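PDB 3DQQ: 3-oxo-tetronate kinase from Salmonella typhimurium, which probably catalyses the ATP-dependent phosphorylation of 3-oxo-tetronate to 3-oxo-tetronate 4-phosphate, as a member of the four-carbon acid sugar kinase family. Local coordinates for residues T16-F21 with G225-L230. Numbering follows the deposited sequence.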
loop_
_atom_site.group_PDB
_atom_site.type_symbol
_atom_site.label_atom_id
_atom_site.label_comp_id
_atom_site.label_asym_id
_atom_site.label_seq_id
_atom_site.Cartn_x
_atom_site.Cartn_y
_atom_site.Cartn_z
ATOM N N THR A 16 -4.980 -10.704 -20.868
ATOM C CA THR A 16 -6.206 -10.113 -21.338
ATOM C C THR A 16 -5.983 -8.763 -22.049
ATOM O O THR A 16 -6.737 -8.418 -22.936
ATOM C CB THR A 16 -7.427 -10.143 -20.314
ATOM O OG1 THR A 16 -7.895 -8.822 -20.081
ATOM C CG2 THR A 16 -7.161 -10.878 -19.049
ATOM N N ASP A 17 -4.914 -8.058 -21.732
ATOM C CA ASP A 17 -4.551 -6.840 -22.457
ATOM C C ASP A 17 -4.230 -7.146 -23.929
ATOM O O ASP A 17 -4.792 -6.536 -24.841
ATOM C CB ASP A 17 -3.353 -6.181 -21.777
ATOM C CG ASP A 17 -3.025 -4.773 -22.334
ATOM O OD1 ASP A 17 -3.972 -3.931 -22.458
ATOM O OD2 ASP A 17 -1.811 -4.475 -22.610
ATOM N N ILE A 18 -3.362 -8.117 -24.184
ATOM C CA ILE A 18 -3.060 -8.456 -25.550
ATOM C C ILE A 18 -4.300 -8.986 -26.255
ATOM O O ILE A 18 -4.568 -8.613 -27.405
ATOM C CB ILE A 18 -1.836 -9.398 -25.671
ATOM C CG1 ILE A 18 -1.432 -9.531 -27.141
ATOM C CG2 ILE A 18 -2.088 -10.749 -25.045
ATOM C CD1 ILE A 18 -0.084 -10.235 -27.385
ATOM N N ALA A 19 -5.097 -9.814 -25.590
ATOM C CA ALA A 19 -6.317 -10.347 -26.242
ATOM C C ALA A 19 -7.249 -9.229 -26.634
ATOM O O ALA A 19 -7.931 -9.276 -27.639
ATOM C CB ALA A 19 -7.043 -11.319 -25.365
ATOM N N SER A 20 -7.264 -8.191 -25.840
ATOM C CA SER A 20 -8.148 -7.128 -26.139
ATOM C C SER A 20 -7.670 -6.364 -27.356
ATOM O O SER A 20 -8.473 -5.960 -28.159
ATOM C CB SER A 20 -8.264 -6.210 -24.952
ATOM O OG SER A 20 -9.102 -5.133 -25.315
ATOM N N PHE A 21 -6.360 -6.159 -27.487
ATOM C CA PHE A 21 -5.828 -5.496 -28.676
ATOM C C PHE A 21 -6.115 -6.301 -29.918
ATOM O O PHE A 21 -6.416 -5.728 -30.958
ATOM C CB PHE A 21 -4.325 -5.234 -28.578
ATOM C CG PHE A 21 -3.994 -4.014 -27.811
ATOM C CD1 PHE A 21 -3.727 -4.073 -26.464
ATOM C CD2 PHE A 21 -3.992 -2.793 -28.421
ATOM C CE1 PHE A 21 -3.479 -2.913 -25.729
ATOM C CE2 PHE A 21 -3.726 -1.632 -27.695
ATOM C CZ PHE A 21 -3.487 -1.699 -26.354
ATOM N N GLY A 225 1.977 -4.214 -28.084
ATOM C CA GLY A 225 2.056 -3.326 -29.256
ATOM C C GLY A 225 2.212 -4.011 -30.604
ATOM O O GLY A 225 1.499 -3.705 -31.565
ATOM N N LEU A 226 3.157 -4.932 -30.691
ATOM C CA LEU A 226 3.380 -5.667 -31.936
ATOM C C LEU A 226 2.151 -6.460 -32.319
ATOM O O LEU A 226 1.857 -6.570 -33.501
ATOM C CB LEU A 226 4.590 -6.585 -31.811
ATOM C CG LEU A 226 4.978 -7.395 -33.028
ATOM C CD1 LEU A 226 5.025 -6.558 -34.338
ATOM C CD2 LEU A 226 6.296 -8.179 -32.724
ATOM N N ALA A 227 1.433 -7.016 -31.336
ATOM C CA ALA A 227 0.202 -7.778 -31.630
ATOM C C ALA A 227 -0.789 -6.908 -32.378
ATOM O O ALA A 227 -1.433 -7.315 -33.339
ATOM C CB ALA A 227 -0.431 -8.319 -30.359
ATOM N N MET A 228 -0.917 -5.682 -31.929
ATOM C CA MET A 228 -1.776 -4.739 -32.630
ATOM C C MET A 228 -1.355 -4.635 -34.090
ATOM O O MET A 228 -2.169 -4.668 -34.990
ATOM C CB MET A 228 -1.732 -3.373 -31.937
ATOM C CG MET A 228 -2.561 -2.326 -32.653
ATOM S SD MET A 228 -1.893 -0.657 -32.376
ATOM C CE MET A 228 -1.948 -0.473 -30.557
ATOM N N GLY A 229 -0.057 -4.547 -34.319
ATOM C CA GLY A 229 0.464 -4.417 -35.674
ATOM C C GLY A 229 0.217 -5.647 -36.498
ATOM O O GLY A 229 -0.075 -5.532 -37.680
ATOM N N LEU A 230 0.345 -6.830 -35.895
ATOM C CA LEU A 230 0.070 -8.056 -36.599
ATOM C C LEU A 230 -1.401 -8.156 -36.882
ATOM O O LEU A 230 -1.767 -8.552 -37.971
ATOM C CB LEU A 230 0.564 -9.274 -35.842
ATOM C CG LEU A 230 2.083 -9.368 -35.729
ATOM C CD1 LEU A 230 2.448 -10.274 -34.567
ATOM C CD2 LEU A 230 2.757 -9.812 -37.043
#
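Ile18 and Phe21 of one helix face Ala227 and Met228 of another that runs in the same general direction, the closest CA pairs being Ile18 and Ala227 at 6.9 Å and Phe21 and Met228 at 5.7 Å. No hydrogen bond links the two segments, and the contact is apolar. Ile18 stretches its longer branch across the gap: with CG1 anti to the backbone N (chi1 -171°) and the chain extended beyond it, CD1 and CG1 both lie against the Ala227 methyl, the distance from CD1 to CB being 3.6 Å. At the second pair, Met228 leaves its helix nearly extended and then bends at chi3 (-59°), which brings its terminal methyl rather than its sulfur to the phenyl group. CE of Met228 meets the ring obliquely, 3.6 Å from CE2 of Phe21 and 3.8 Å from CD2 of the same ring. These helices, 12-24 and 224-235, follow strands 5-9 and 219-222 of the sugar-binding domain, whose parallel strands place 79-83 between those two. Tyr81 of that middle strand touches both Ile18 and Leu226, so the helices share a floor on the same face of the strands. Within its own helix, Phe21 has the Asp17 carboxylate at its ring edge, in the ring plane, with CG of Asp17 3.9 Å from CE1 of Phe21. Asp17 OD2 in turn is hydrogen-bonded to OG of Ser224, at the start of helix 224-235, a polar tie between the helices.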